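Local structure of pectate lyase (Cellvibrio cellulosa, 1GXM) at residues Q45-W50 against F119-G124; G69-D72 against T76-E79; Y209-L214 against G295-D300; T265-P270 against E307-Y312. The protein cleaves the galacturonan chains of pectate by anti-beta-elimination, the chain described being the catalytic module of a larger family 10 polysaccharide lyase. One frame throughout, in Å; residues are numbered along the deposited sequence. Where two conformers were deposited one is given.

How the contacts relate
Following the chain from the N terminus, the loop 45-50 that succeeds helix 37-42 comes first, and contact 1 closes a large loop when 119-124 returns beside it. Contact 2, a short closure from strand 69-70 to the start of helix 77-90, lies within that loop. The two touch, because strands 69-70 and 119-120 are antiparallel neighbours and Trp50 N meets Thr76 OG1. Contacts 3 and 4 follow in series, with centres about 27 to 34 Å from those of the first pair. Their segments alternate along the chain, so these closures cross, tying the loop 209-214 to strand 297-298 and the hairpin strand 268-271 to helix 306-311; Glu210 and Tyr312 join them.

Contact 1: Q45-W50 against F119-G124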
# COMPACT_ATOMS: atom_id res chain seq x y z
N GLN A 45 -6.10 -19.60 -3.61
CA GLN A 45 -6.00 -20.57 -2.54
C GLN A 45 -7.37 -20.80 -1.94
O GLN A 45 -8.30 -20.03 -2.16
CB GLN A 45 -5.03 -20.10 -1.46
CG GLN A 45 -3.63 -19.79 -2.01
CD GLN A 45 -2.98 -20.98 -2.67
OE1 GLN A 45 -2.44 -21.84 -1.99
NE2 GLN A 45 -2.99 -21.00 -3.99
N ASN A 46 -7.49 -21.87 -1.18
CA ASN A 46 -8.75 -22.22 -0.54
C ASN A 46 -9.27 -21.11 0.34
O ASN A 46 -10.47 -20.87 0.44
CB ASN A 46 -8.60 -23.52 0.27
CG ASN A 46 -8.34 -24.73 -0.62
OD1 ASN A 46 -8.85 -24.82 -1.71
ND2 ASN A 46 -7.51 -25.63 -0.15
N ASN A 47 -8.34 -20.39 0.97
CA ASN A 47 -8.72 -19.30 1.87
C ASN A 47 -9.22 -18.04 1.18
O ASN A 47 -9.70 -17.14 1.83
CB ASN A 47 -7.60 -18.97 2.83
CG ASN A 47 -6.33 -18.56 2.14
OD1 ASN A 47 -6.34 -17.99 1.07
ND2 ASN A 47 -5.22 -18.83 2.79
N GLY A 48 -9.11 -18.00 -0.14
CA GLY A 48 -9.54 -16.89 -0.96
C GLY A 48 -8.44 -15.93 -1.38
O GLY A 48 -8.66 -15.08 -2.23
N GLY A 49 -7.28 -16.04 -0.76
CA GLY A 49 -6.14 -15.23 -1.14
C GLY A 49 -5.36 -15.88 -2.27
O GLY A 49 -5.57 -17.04 -2.62
N TRP A 50 -4.41 -15.14 -2.81
CA TRP A 50 -3.47 -15.66 -3.77
C TRP A 50 -2.06 -15.64 -3.22
O TRP A 50 -1.72 -14.80 -2.39
CB TRP A 50 -3.43 -14.82 -5.04
CG TRP A 50 -4.50 -15.17 -6.05
CD1 TRP A 50 -4.33 -15.90 -7.16
CD2 TRP A 50 -5.87 -14.76 -6.04
NE1 TRP A 50 -5.51 -15.99 -7.85
CE2 TRP A 50 -6.48 -15.30 -7.19
CE3 TRP A 50 -6.66 -14.00 -5.17
CZ2 TRP A 50 -7.81 -15.10 -7.49
CZ3 TRP A 50 -7.98 -13.78 -5.50
CH2 TRP A 50 -8.54 -14.34 -6.64
N PHE A 119 0.81 -11.71 5.12
CA PHE A 119 0.39 -13.06 4.81
C PHE A 119 -0.64 -13.48 5.84
O PHE A 119 -0.51 -13.17 7.02
CB PHE A 119 1.54 -14.05 4.89
CG PHE A 119 2.44 -14.04 3.71
CD1 PHE A 119 3.40 -13.07 3.57
CD2 PHE A 119 2.36 -15.03 2.76
CE1 PHE A 119 4.24 -13.06 2.50
CE2 PHE A 119 3.22 -15.03 1.68
CZ PHE A 119 4.15 -14.05 1.55
N TYR A 120 -1.61 -14.26 5.39
CA TYR A 120 -2.64 -14.77 6.27
C TYR A 120 -3.13 -16.11 5.74
O TYR A 120 -3.36 -16.20 4.55
CB TYR A 120 -3.81 -13.80 6.32
CG TYR A 120 -4.78 -14.20 7.39
CD1 TYR A 120 -4.52 -13.94 8.73
CD2 TYR A 120 -5.95 -14.90 7.08
CE1 TYR A 120 -5.39 -14.34 9.73
CE2 TYR A 120 -6.83 -15.29 8.09
CZ TYR A 120 -6.54 -15.00 9.40
OH TYR A 120 -7.41 -15.39 10.39
N PRO A 121 -3.35 -17.14 6.57
CA PRO A 121 -3.05 -17.19 8.00
C PRO A 121 -1.63 -16.76 8.31
O PRO A 121 -0.73 -16.88 7.48
CB PRO A 121 -3.29 -18.66 8.35
CG PRO A 121 -4.38 -19.01 7.41
CD PRO A 121 -4.01 -18.37 6.11
N LEU A 122 -1.46 -16.26 9.51
CA LEU A 122 -0.20 -15.69 9.93
C LEU A 122 0.92 -16.70 9.85
O LEU A 122 0.77 -17.85 10.27
CB LEU A 122 -0.31 -15.15 11.34
CG LEU A 122 -1.33 -14.05 11.52
CD1 LEU A 122 -1.34 -13.56 12.96
CD2 LEU A 122 -1.09 -12.89 10.54
N LYS A 123 2.03 -16.26 9.30
CA LYS A 123 3.20 -17.10 9.13
C LYS A 123 4.28 -16.84 10.18
O LYS A 123 5.24 -17.61 10.27
CB LYS A 123 3.77 -16.87 7.75
CG LYS A 123 2.99 -17.56 6.65
CD LYS A 123 3.75 -18.82 6.18
CE LYS A 123 2.86 -19.88 5.60
NZ LYS A 123 2.44 -20.91 6.58
N GLY A 124 4.11 -15.80 10.98
CA GLY A 124 5.09 -15.43 11.97
C GLY A 124 6.10 -14.47 11.38
O GLY A 124 6.25 -14.32 10.17
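Asn47 OD1 accepts the backbone N of Gly49 at 2.8 Å, with an N-H...O angle of 157°, and this bond fixes the amide whose other end faces Pro121. The torsion that allows it sets Asn47 CG between its own N and carbonyl carbon (chi1 59°), folding OD1 back over the chain and sending ND2 outward. There ND2 lies 3.6 Å from Pro121 CD and 3.7 Å from Tyr120 O, too far from the oxygen for a bond. Tyr120 O is used by strand 69-70, accepting from Gly69 N. The Asx turn of Asn47 is built upon a type I beta turn from Gln45 to Gly48, which Gly48 N closes on Gln45 O at 3.0 Å; Gln45 N also donates to Gly49 O at 2.8 Å. The turn ends on Gly48 with a positive phi (99°). On the facing side the peptide bond from Tyr120 to Pro121 is cis, bending the chain just where strand 119-120 ends and placing the ring atom CD next to the amide. Phe105 of helix 93-109 touches both Asn47 and Tyr120.

Contact 2: G69-D72 against T76-E79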
# COMPACT_ATOMS: atom_id res chain seq x y z
N GLY A 69 -2.57 -16.79 1.86
CA GLY A 69 -2.66 -15.73 0.89
C GLY A 69 -1.77 -14.58 1.30
O GLY A 69 -1.34 -14.49 2.44
N THR A 70 -1.50 -13.71 0.36
CA THR A 70 -0.68 -12.56 0.63
C THR A 70 -1.16 -11.34 -0.11
O THR A 70 -1.81 -11.43 -1.14
CB THR A 70 0.79 -12.87 0.30
OG1 THR A 70 1.62 -11.76 0.70
CG2 THR A 70 1.05 -13.04 -1.16
N ILE A 71 -0.85 -10.18 0.47
CA ILE A 71 -1.04 -8.90 -0.19
C ILE A 71 0.29 -8.26 -0.58
O ILE A 71 0.35 -7.09 -0.94
CB ILE A 71 -1.88 -7.96 0.67
CG1 ILE A 71 -1.27 -7.76 2.04
CG2 ILE A 71 -3.29 -8.51 0.81
CD1 ILE A 71 -1.87 -6.59 2.80
N ASP A 72 1.36 -9.04 -0.53
CA ASP A 72 2.64 -8.55 -1.00
C ASP A 72 2.69 -8.57 -2.52
O ASP A 72 2.06 -9.39 -3.17
CB ASP A 72 3.76 -9.38 -0.43
CG ASP A 72 5.12 -8.75 -0.66
OD1 ASP A 72 5.23 -7.51 -0.77
OD2 ASP A 72 6.09 -9.48 -0.77
N THR A 76 -3.42 -10.86 -4.42
CA THR A 76 -4.78 -10.93 -3.92
C THR A 76 -5.57 -9.70 -4.34
O THR A 76 -6.61 -9.82 -5.01
CB THR A 76 -4.84 -11.14 -2.40
OG1 THR A 76 -4.19 -12.38 -2.09
CG2 THR A 76 -6.30 -11.34 -1.95
N ILE A 77 -5.08 -8.53 -3.98
CA ILE A 77 -5.79 -7.30 -4.28
C ILE A 77 -5.90 -7.06 -5.78
O ILE A 77 -6.94 -6.61 -6.25
CB ILE A 77 -5.18 -6.09 -3.51
CG1 ILE A 77 -3.70 -5.89 -3.83
CG2 ILE A 77 -5.42 -6.30 -2.03
CD1 ILE A 77 -3.10 -4.61 -3.22
N THR A 78 -4.87 -7.40 -6.53
CA THR A 78 -4.91 -7.19 -7.97
C THR A 78 -5.81 -8.24 -8.60
O THR A 78 -6.68 -7.91 -9.39
CB THR A 78 -3.52 -7.29 -8.56
OG1 THR A 78 -2.64 -6.37 -7.90
CG2 THR A 78 -3.55 -6.84 -10.01
N GLU A 79 -5.59 -9.50 -8.26
CA GLU A 79 -6.39 -10.59 -8.82
C GLU A 79 -7.87 -10.38 -8.58
O GLU A 79 -8.70 -10.62 -9.47
CB GLU A 79 -5.96 -11.95 -8.23
CG GLU A 79 -4.62 -12.45 -8.70
CD GLU A 79 -3.44 -11.98 -7.89
OE1 GLU A 79 -3.57 -10.99 -7.15
OE2 GLU A 79 -2.37 -12.59 -8.01
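Thr76, which meets both Thr70 and Ile71, has a backbone conformation rare for a beta-branched residue, with phi at +72°. It stands at the N-cap of helix 77-90, yet its hydroxyl does no capping. With OG1 anti to its own carbonyl carbon and beside its N (chi1 -60°), the hydroxyl instead turns across to strand 69-70 and donates to Thr70 O at 2.7 Å, reaching that oxygen from 34° off the carbonyl plane. The same OG1 accepts from Trp50 N at 2.9 Å, so one buried hydroxyl links three pieces of chain. Glu79 OE1 receives a weak bond from Thr76 N, the return half of a capping box whose other half, from the Thr76 hydroxyl, is not made. Glu79 OE2 bonds Tyr56 and a glycerol probably left from crystallisation. This tight passage from strand to helix brings the small antiparallel pair 69-70 and 119-120 against helices 77-90 and 93-109. On the strand side Thr70 OG1 makes an ST turn, accepting from Asp72 N at 3.0 Å, and also bonds Gln118 O, just ahead of strand 119-120. Apolar packing is lighter: Ile71 CG2 touches Ile77 CG2 at 4.2 Å, methyl to methyl, the two side chains slanting past each other, while Thr76 CB sits 4.4 Å from Ile71 CG2. Beyond them Ile71 rests on Leu106 of helix 93-109, and Ile77 on Tyr139 and Ala140 of helix 136-148.

Contact 3: Y209-L214 against G295-D300; sequences YELESL and GSKFYD
Leu211 fills the close-packed half of this contact, fitting its two methyls against different parts of the chain from Gly295 to Lys297. CD1 lies 3.6 Å from Ser296 O and 3.7 Å from Lys297 CB, also brushing the start of the lysine's methylene chain, while CD2 sits 3.8 Å from Gly295 O. Two backbone carbonyls therefore have a hydrocarbon neighbour here, and Ser296 O finds a hydrogen bond elsewhere, from Ser291 OG. Ser291 belongs to strand 290-291, the antiparallel partner of strand 297-298, and Leu211 touches it too, so the leucine of the loop 209-214 packs on a small hairpin.

The other half is loose and wet. Lys297 leaves the backbone with CG anti to its N (chi1 180°) and stays extended to the end, which carries NZ past Leu211 toward the carbonyl of Glu212. The ammonium does not reach the loop directly. One water lies 2.8 Å from Glu212 O and 3.2 Å from Lys297 NZ; a second lies 2.8 Å from Glu212 O and 2.9 Å from Lys297 NZ. Each donates to the carbonyl and accepts from the lysine. Nearby, Ser213 OG donates to Leu211 O, a bond within the loop.

Lys297 is committed by a salt bridge to Asp282 and a cation-pi contact with Phe289, and Glu212 by a salt bridge to Lys205. These charges are paired outside the contact, so its cohesion probably comes mainly from leucine packing and from the two waters bridging NZ and the carbonyl.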
# COMPACT_ATOMS: atom_id res chain seq x y z
N TYR A 209 17.32 -4.96 6.23
CA TYR A 209 17.68 -3.61 5.79
C TYR A 209 16.48 -2.69 5.81
O TYR A 209 16.55 -1.59 5.27
CB TYR A 209 18.32 -3.67 4.38
CG TYR A 209 17.58 -4.61 3.46
CD1 TYR A 209 16.46 -4.20 2.75
CD2 TYR A 209 17.98 -5.95 3.35
CE1 TYR A 209 15.75 -5.10 1.95
CE2 TYR A 209 17.27 -6.83 2.58
CZ TYR A 209 16.15 -6.41 1.89
OH TYR A 209 15.46 -7.30 1.09
N GLU A 210 15.38 -3.13 6.43
CA GLU A 210 14.14 -2.37 6.52
C GLU A 210 13.85 -2.07 7.98
O GLU A 210 13.26 -2.86 8.68
CB GLU A 210 13.01 -3.17 5.88
CG GLU A 210 13.24 -3.28 4.38
CD GLU A 210 12.30 -4.19 3.66
OE1 GLU A 210 11.82 -5.18 4.24
OE2 GLU A 210 12.04 -3.93 2.48
N LEU A 211 14.32 -0.92 8.43
CA LEU A 211 14.31 -0.61 9.84
C LEU A 211 13.12 0.25 10.20
O LEU A 211 12.43 0.79 9.37
CB LEU A 211 15.62 0.09 10.19
CG LEU A 211 16.90 -0.62 9.82
CD1 LEU A 211 18.07 0.14 10.37
CD2 LEU A 211 16.93 -2.02 10.39
N GLU A 212 12.94 0.42 11.49
CA GLU A 212 11.92 1.32 12.01
C GLU A 212 12.23 2.73 11.53
O GLU A 212 13.35 3.20 11.66
CB GLU A 212 11.89 1.31 13.54
CG GLU A 212 11.83 -0.09 14.17
CD GLU A 212 13.21 -0.69 14.48
OE1 GLU A 212 14.19 -0.49 13.72
OE2 GLU A 212 13.34 -1.37 15.52
N SER A 213 11.21 3.38 11.02
CA SER A 213 11.40 4.58 10.24
C SER A 213 10.08 5.14 9.81
O SER A 213 9.06 4.48 9.90
CB SER A 213 12.20 4.25 9.00
OG SER A 213 11.59 3.20 8.29
N LEU A 214 10.11 6.38 9.35
CA LEU A 214 9.03 6.86 8.48
C LEU A 214 9.35 6.47 7.06
O LEU A 214 10.47 6.62 6.57
CB LEU A 214 8.90 8.37 8.57
CG LEU A 214 8.60 8.87 9.98
CD1 LEU A 214 8.59 10.38 9.97
CD2 LEU A 214 7.30 8.35 10.48
N GLY A 295 21.68 -5.16 9.10
CA GLY A 295 20.72 -4.43 9.88
C GLY A 295 21.25 -3.16 10.51
O GLY A 295 20.59 -2.60 11.35
N SER A 296 22.42 -2.69 10.08
CA SER A 296 22.99 -1.46 10.59
C SER A 296 22.24 -0.25 10.05
O SER A 296 21.45 -0.36 9.13
CB SER A 296 24.46 -1.38 10.21
OG SER A 296 24.62 -1.35 8.81
N LYS A 297 22.51 0.89 10.63
CA LYS A 297 21.85 2.12 10.27
C LYS A 297 22.91 3.19 10.14
O LYS A 297 23.74 3.36 11.02
CB LYS A 297 20.80 2.47 11.33
CG LYS A 297 20.04 3.70 11.10
CD LYS A 297 18.94 3.83 12.14
CE LYS A 297 18.21 5.15 12.04
NZ LYS A 297 17.19 5.21 13.12
N PHE A 298 22.92 3.89 9.02
CA PHE A 298 23.98 4.83 8.73
C PHE A 298 23.48 5.86 7.75
O PHE A 298 22.39 5.74 7.21
CB PHE A 298 25.22 4.09 8.27
CG PHE A 298 24.99 3.17 7.12
CD1 PHE A 298 24.56 1.89 7.34
CD2 PHE A 298 25.21 3.58 5.82
CE1 PHE A 298 24.36 1.05 6.28
CE2 PHE A 298 24.95 2.74 4.77
CZ PHE A 298 24.55 1.49 4.99
N TYR A 299 24.26 6.90 7.56
CA TYR A 299 23.79 8.12 6.92
C TYR A 299 24.50 8.49 5.63
O TYR A 299 24.13 9.50 5.03
CB TYR A 299 23.81 9.26 7.92
CG TYR A 299 22.87 9.01 9.05
CD1 TYR A 299 21.51 9.22 8.92
CD2 TYR A 299 23.32 8.48 10.26
CE1 TYR A 299 20.64 8.97 9.93
CE2 TYR A 299 22.44 8.22 11.29
CZ TYR A 299 21.09 8.46 11.12
OH TYR A 299 20.19 8.23 12.12
N ASP A 300 25.45 7.68 5.20
CA ASP A 300 26.20 7.90 3.97
C ASP A 300 26.04 6.64 3.12
O ASP A 300 26.52 5.58 3.47
CB ASP A 300 27.65 8.19 4.33
CG ASP A 300 28.53 8.40 3.14
OD1 ASP A 300 28.11 8.12 1.99
OD2 ASP A 300 29.70 8.85 3.29
O HOH W 1 14.03 5.57 12.99
O HOH W 2 15.75 2.65 13.04

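Contact 4: T265-P270 against E307-Y312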
# COMPACT_ATOMS: atom_id res chain seq x y z
N THR A 265 28.09 3.68 -7.38
CA THR A 265 28.84 4.44 -6.41
C THR A 265 27.94 5.31 -5.55
O THR A 265 28.05 5.28 -4.34
CB THR A 265 29.98 5.28 -7.02
OG1 THR A 265 29.45 6.26 -7.89
CG2 THR A 265 30.90 4.43 -7.93
N ASN A 266 27.05 6.08 -6.17
CA ASN A 266 26.12 6.90 -5.40
C ASN A 266 24.97 7.35 -6.28
O ASN A 266 25.15 8.18 -7.16
CB ASN A 266 26.81 8.12 -4.81
CG ASN A 266 25.95 8.85 -3.81
OD1 ASN A 266 24.74 8.65 -3.77
ND2 ASN A 266 26.54 9.72 -3.00
N PRO A 267 23.77 6.84 -6.02
CA PRO A 267 22.59 7.21 -6.82
C PRO A 267 21.98 8.53 -6.43
O PRO A 267 21.04 8.98 -7.10
CB PRO A 267 21.62 6.09 -6.52
CG PRO A 267 21.93 5.70 -5.12
CD PRO A 267 23.41 5.90 -4.95
N ILE A 268 22.45 9.15 -5.37
CA ILE A 268 21.87 10.41 -4.92
C ILE A 268 22.70 11.50 -5.54
O ILE A 268 23.84 11.76 -5.13
CB ILE A 268 21.86 10.51 -3.40
CG1 ILE A 268 20.99 9.37 -2.82
CG2 ILE A 268 21.34 11.89 -2.96
CD1 ILE A 268 21.11 9.19 -1.33
N VAL A 269 22.13 12.11 -6.56
CA VAL A 269 22.91 13.01 -7.40
C VAL A 269 22.23 14.35 -7.56
O VAL A 269 21.02 14.45 -7.48
CB VAL A 269 23.17 12.40 -8.79
CG1 VAL A 269 23.96 11.11 -8.63
CG2 VAL A 269 21.90 12.17 -9.56
N PRO A 270 22.99 15.41 -7.75
CA PRO A 270 22.40 16.72 -7.99
C PRO A 270 21.52 16.76 -9.23
O PRO A 270 21.80 16.15 -10.27
CB PRO A 270 23.61 17.62 -8.19
CG PRO A 270 24.71 16.94 -7.55
CD PRO A 270 24.47 15.48 -7.71
N GLU A 307 25.96 -4.54 -3.19
CA GLU A 307 24.77 -5.28 -3.55
C GLU A 307 23.49 -4.60 -3.06
O GLU A 307 22.48 -4.60 -3.75
CB GLU A 307 24.84 -6.73 -3.06
CG GLU A 307 23.69 -7.59 -3.55
CD GLU A 307 22.44 -7.52 -2.66
OE1 GLU A 307 22.56 -7.14 -1.49
OE2 GLU A 307 21.36 -7.89 -3.16
N ARG A 308 23.51 -4.07 -1.84
CA ARG A 308 22.30 -3.41 -1.33
C ARG A 308 22.11 -2.03 -1.95
O ARG A 308 21.00 -1.59 -2.09
CB ARG A 308 22.29 -3.32 0.19
CG ARG A 308 21.89 -4.62 0.90
CD ARG A 308 20.46 -5.02 0.69
NE ARG A 308 20.25 -5.65 -0.61
CZ ARG A 308 19.08 -5.85 -1.18
NH1 ARG A 308 17.97 -5.43 -0.60
NH2 ARG A 308 19.01 -6.42 -2.36
N ARG A 309 23.19 -1.34 -2.30
CA ARG A 309 23.03 -0.02 -2.89
C ARG A 309 22.47 -0.12 -4.29
O ARG A 309 21.67 0.71 -4.71
CB ARG A 309 24.36 0.72 -2.89
CG ARG A 309 24.22 2.18 -3.36
CD ARG A 309 25.45 3.04 -3.16
NE ARG A 309 26.61 2.37 -3.72
CZ ARG A 309 27.57 1.77 -3.03
NH1 ARG A 309 27.60 1.81 -1.72
NH2 ARG A 309 28.51 1.13 -3.68
N THR A 310 22.85 -1.17 -5.01
CA THR A 310 22.38 -1.35 -6.38
C THR A 310 21.07 -2.16 -6.44
O THR A 310 20.29 -2.02 -7.37
CB THR A 310 23.43 -2.06 -7.26
OG1 THR A 310 23.77 -3.32 -6.67
CG2 THR A 310 24.70 -1.27 -7.32
N GLY A 311 20.82 -3.00 -5.43
CA GLY A 311 19.73 -3.95 -5.47
C GLY A 311 18.43 -3.49 -4.84
O GLY A 311 17.44 -4.16 -4.91
N TYR A 312 18.46 -2.34 -4.20
CA TYR A 312 17.30 -1.81 -3.50
C TYR A 312 17.32 -0.30 -3.66
O TYR A 312 18.40 0.30 -3.66
CB TYR A 312 17.43 -2.17 -2.02
CG TYR A 312 16.23 -2.02 -1.14
CD1 TYR A 312 15.21 -2.95 -1.14
CD2 TYR A 312 16.14 -0.98 -0.23
CE1 TYR A 312 14.14 -2.83 -0.29
CE2 TYR A 312 15.06 -0.84 0.61
CZ TYR A 312 14.08 -1.79 0.61
OH TYR A 312 13.00 -1.68 1.44
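Hydrocarbon packing joins Pro267 to the stem of Arg309. The ring atom CD of Pro267 lies 3.9 Å from Arg309 CD and 4.1 Å from Arg309 CG, the two side chains crossing at about a right angle. Arg309 leaves its helix with CG anti to the backbone N and then bends at chi3 (51°), which swings the guanidinium beside Thr265.

Polar proximity comes next, and it is no hydrogen bond. Thr265 O sits over one face of the guanidinium, 3.3 Å from Arg309 NE and 3.8 Å from Arg309 CZ, where the N-H does not point. NE, NH2 and NH1 each donate to another carbonyl: NE to Ala263 O, NH2 to Ala264 O and NH1 to Ile301 O. Strands 256-258 and 268-271 form an antiparallel hairpin, and 263-265 is in the link between them, so the arginine of helix 306-311 binds two backbone carbonyls of that link and a third at Ile301.

A side-chain hydrogen bond within 265-270 runs from Ile268 N to Asn266 OD1 at 2.8 Å, the donor lying 38° above the carbonyl plane; this Asx turn leads into strand 268-271.

Between the two segments there is no salt bridge; the one inside 307-312 is a side-on grip of Arg308 on Glu307, NE to OE1 at 2.9 Å and NH2 to OE2 at 2.9 Å, each oxygen met on its syn side but about 33° out of the carboxylate plane. Arg293 is a second partner of Glu307 OE1, while Arg308 also makes a cation-pi contact with Tyr209.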